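Local structure of outer membrane protein OMP121 (Bacteroides thetaiotaomicron, 5FQ8) at residues Tyr271-Gln276 with Ser296-His301. The protein is a TonB-dependent receptor of the outer membrane, binds calcium, and probably serves in the import of nutrients across that membrane. Numbering follows the deposited sequence.
With KR0 (3-decanoyloxypropyl decanoate), chain Q.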
loop_
_atom_site.group_PDB
_atom_site.type_symbol
_atom_site.label_atom_id
_atom_site.label_comp_id
_atom_site.label_asym_id
_atom_site.label_seq_id
_atom_site.Cartn_x
_atom_site.Cartn_y
_atom_site.Cartn_z
ATOM N N TYR B 271 33.210 4.273 -30.145
ATOM C CA TYR B 271 33.097 2.970 -29.505
ATOM C C TYR B 271 31.642 2.716 -29.154
ATOM O O TYR B 271 30.950 3.619 -28.683
ATOM C CB TYR B 271 33.966 2.912 -28.248
ATOM C CG TYR B 271 34.328 1.524 -27.778
ATOM C CD1 TYR B 271 33.440 0.761 -27.052
ATOM C CD2 TYR B 271 35.565 0.981 -28.059
ATOM C CE1 TYR B 271 33.760 -0.494 -26.627
ATOM C CE2 TYR B 271 35.895 -0.276 -27.640
ATOM C CZ TYR B 271 34.986 -1.013 -26.918
ATOM O OH TYR B 271 35.307 -2.279 -26.480
ATOM N N VAL B 272 31.167 1.497 -29.406
ATOM C CA VAL B 272 29.792 1.102 -29.103
ATOM C C VAL B 272 29.797 -0.360 -28.692
ATOM O O VAL B 272 30.319 -1.206 -29.420
ATOM C CB VAL B 272 28.847 1.312 -30.300
ATOM C CG1 VAL B 272 27.508 0.682 -30.018
ATOM C CG2 VAL B 272 28.672 2.769 -30.591
ATOM N N SER B 273 29.201 -0.664 -27.542
ATOM C CA SER B 273 29.292 -1.988 -26.941
ATOM C C SER B 273 27.949 -2.431 -26.384
ATOM O O SER B 273 27.036 -1.631 -26.184
ATOM C CB SER B 273 30.308 -2.001 -25.814
ATOM O OG SER B 273 29.911 -1.079 -24.826
ATOM N N PHE B 274 27.859 -3.724 -26.100
ATOM C CA PHE B 274 26.665 -4.351 -25.558
ATOM C C PHE B 274 27.090 -5.556 -24.743
ATOM O O PHE B 274 27.964 -6.307 -25.163
ATOM C CB PHE B 274 25.719 -4.787 -26.670
ATOM C CG PHE B 274 24.675 -5.779 -26.236
ATOM C CD1 PHE B 274 23.487 -5.343 -25.673
ATOM C CD2 PHE B 274 24.860 -7.136 -26.408
ATOM C CE1 PHE B 274 22.516 -6.230 -25.288
ATOM C CE2 PHE B 274 23.884 -8.027 -26.016
ATOM C CZ PHE B 274 22.714 -7.572 -25.454
ATOM N N SER B 275 26.468 -5.750 -23.592
ATOM C CA SER B 275 26.773 -6.903 -22.765
ATOM C C SER B 275 25.492 -7.529 -22.263
ATOM O O SER B 275 24.505 -6.836 -22.029
ATOM C CB SER B 275 27.650 -6.517 -21.591
ATOM O OG SER B 275 27.039 -5.477 -20.874
ATOM N N GLN B 276 25.516 -8.846 -22.106
ATOM C CA GLN B 276 24.356 -9.603 -21.673
ATOM C C GLN B 276 24.819 -10.700 -20.741
ATOM O O GLN B 276 25.806 -11.376 -21.014
ATOM C CB GLN B 276 23.611 -10.194 -22.863
ATOM C CG GLN B 276 22.402 -11.003 -22.516
ATOM C CD GLN B 276 22.733 -12.432 -22.233
ATOM O OE1 GLN B 276 23.853 -12.854 -22.431
ATOM N NE2 GLN B 276 21.765 -13.184 -21.756
ATOM N N SER B 296 26.355 0.857 -24.577
ATOM C CA SER B 296 27.180 2.053 -24.463
ATOM C C SER B 296 27.537 2.587 -25.839
ATOM O O SER B 296 27.593 1.845 -26.816
ATOM C CB SER B 296 28.454 1.781 -23.679
ATOM O OG SER B 296 29.281 2.928 -23.666
ATOM N N ALA B 297 27.769 3.889 -25.904
ATOM C CA ALA B 297 28.147 4.548 -27.140
ATOM C C ALA B 297 28.990 5.742 -26.754
ATOM O O ALA B 297 28.521 6.609 -26.025
ATOM C CB ALA B 297 26.928 4.976 -27.941
ATOM N N ARG B 298 30.231 5.771 -27.206
ATOM C CA ARG B 298 31.176 6.788 -26.798
ATOM C C ARG B 298 31.867 7.330 -28.029
ATOM O O ARG B 298 32.341 6.561 -28.868
ATOM C CB ARG B 298 32.196 6.223 -25.817
ATOM C CG ARG B 298 31.627 5.931 -24.478
ATOM C CD ARG B 298 32.578 5.198 -23.609
ATOM N NE ARG B 298 32.332 3.767 -23.651
ATOM C CZ ARG B 298 33.276 2.868 -23.856
ATOM N NH1 ARG B 298 34.519 3.263 -24.044
ATOM N NH2 ARG B 298 32.977 1.584 -23.875
ATOM N N GLY B 299 31.930 8.642 -28.131
ATOM C CA GLY B 299 32.557 9.271 -29.268
ATOM C C GLY B 299 33.254 10.549 -28.875
ATOM O O GLY B 299 32.937 11.175 -27.864
ATOM N N SER B 300 34.206 10.932 -29.715
ATOM C CA SER B 300 34.968 12.159 -29.590
ATOM C C SER B 300 35.288 12.644 -30.994
ATOM O O SER B 300 35.562 11.836 -31.880
ATOM C CB SER B 300 36.236 11.912 -28.780
ATOM O OG SER B 300 36.831 13.122 -28.379
ATOM N N HIS B 301 35.206 13.948 -31.212
ATOM C CA HIS B 301 35.526 14.542 -32.500
ATOM C C HIS B 301 36.301 15.815 -32.244
ATOM O O HIS B 301 35.921 16.606 -31.381
ATOM C CB HIS B 301 34.271 14.842 -33.323
ATOM C CG HIS B 301 34.549 15.275 -34.731
ATOM N ND1 HIS B 301 34.461 14.414 -35.805
ATOM C CD2 HIS B 301 34.899 16.478 -35.244
ATOM C CE1 HIS B 301 34.747 15.068 -36.916
ATOM N NE2 HIS B 301 35.016 16.322 -36.605
HETATM C C1 KR0 Q . 10.376 -9.232 -29.457
HETATM O O1 KR0 Q . 11.726 -9.602 -29.709
HETATM C C2 KR0 Q . 10.473 -7.817 -28.917
HETATM C C3 KR0 Q . 11.282 -7.769 -27.633
HETATM C C4 KR0 Q . 17.312 -8.956 -26.160
HETATM O O4 KR0 Q . 12.690 -7.710 -27.820
HETATM C C5 KR0 Q . 13.513 -8.187 -26.717
HETATM C C6 KR0 Q . 17.949 -8.944 -27.561
HETATM C C7 KR0 Q . 12.163 -10.357 -30.869
HETATM C C8 KR0 Q . 19.383 -8.402 -27.521
HETATM O O8 KR0 Q . 12.955 -8.757 -25.804
HETATM C C9 KR0 Q . 20.116 -8.305 -28.864
HETATM O O9 KR0 Q . 11.838 -9.969 -31.975
HETATM C C10 KR0 Q . 15.011 -7.978 -26.681
HETATM C C11 KR0 Q . 15.791 -9.180 -26.132
HETATM C C12 KR0 Q . 13.020 -11.593 -30.701
HETATM C C13 KR0 Q . 14.484 -11.226 -30.476
HETATM C C14 KR0 Q . 21.517 -7.719 -28.667
HETATM C C15 KR0 Q . 22.149 -7.130 -29.924
HETATM C C16 KR0 Q . 22.902 -5.857 -29.607
HETATM C C17 KR0 Q . 15.210 -10.888 -31.771
HETATM C C18 KR0 Q . 16.228 -9.773 -31.550
HETATM C C19 KR0 Q . 17.671 -10.276 -31.546
HETATM C C20 KR0 Q . 18.384 -9.983 -32.870
HETATM C C21 KR0 Q . 19.907 -10.079 -32.762
HETATM C C22 KR0 Q . 20.586 -9.786 -34.099
HETATM C C23 KR0 Q . 22.104 -9.773 -34.041
#
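Strands 268-280 and 289-303 form a beta hairpin in the wall of the TonB-dependent receptor barrel, and segments 271-276 and 296-301 run antiparallel within it, their axes 171° apart. Four backbone hydrogen bonds fix the register. The hydrogen-bonded pair Y271/R298 is the straighter: Y271 N to R298 O spans 2.8 Å and R298 N to Y271 O 2.7 Å, each nearly along the acceptor's C=O axis. At S273/S296 both donors instead sit more than 30° above the carbonyl plane.

The non-hydrogen-bonded pair between them, V272/A297, brings V272 CG2 to 3.9 Å from A297 CB. This apolar face also meets F388 and L312 of the second subunit, while F274, farther along it, lays its ring against lipid-like KR0, with KR0 C14 3.4 Å from F274 CZ.

On the polar face, Y271, S273, S296 and R298 turn toward the plug domain, where D137 forms a salt bridge with R298 and a hydrogen bond with S273. R298 bends at chi3, bringing its guanidinium alongside the Y271 ring, planes 29° apart, with R298 NH2 3.3 Å from Y271 CD1. S296 OG, itself bonded to N313, lies in the guanidinium plane and accepts R298 NE at 3.2 Å.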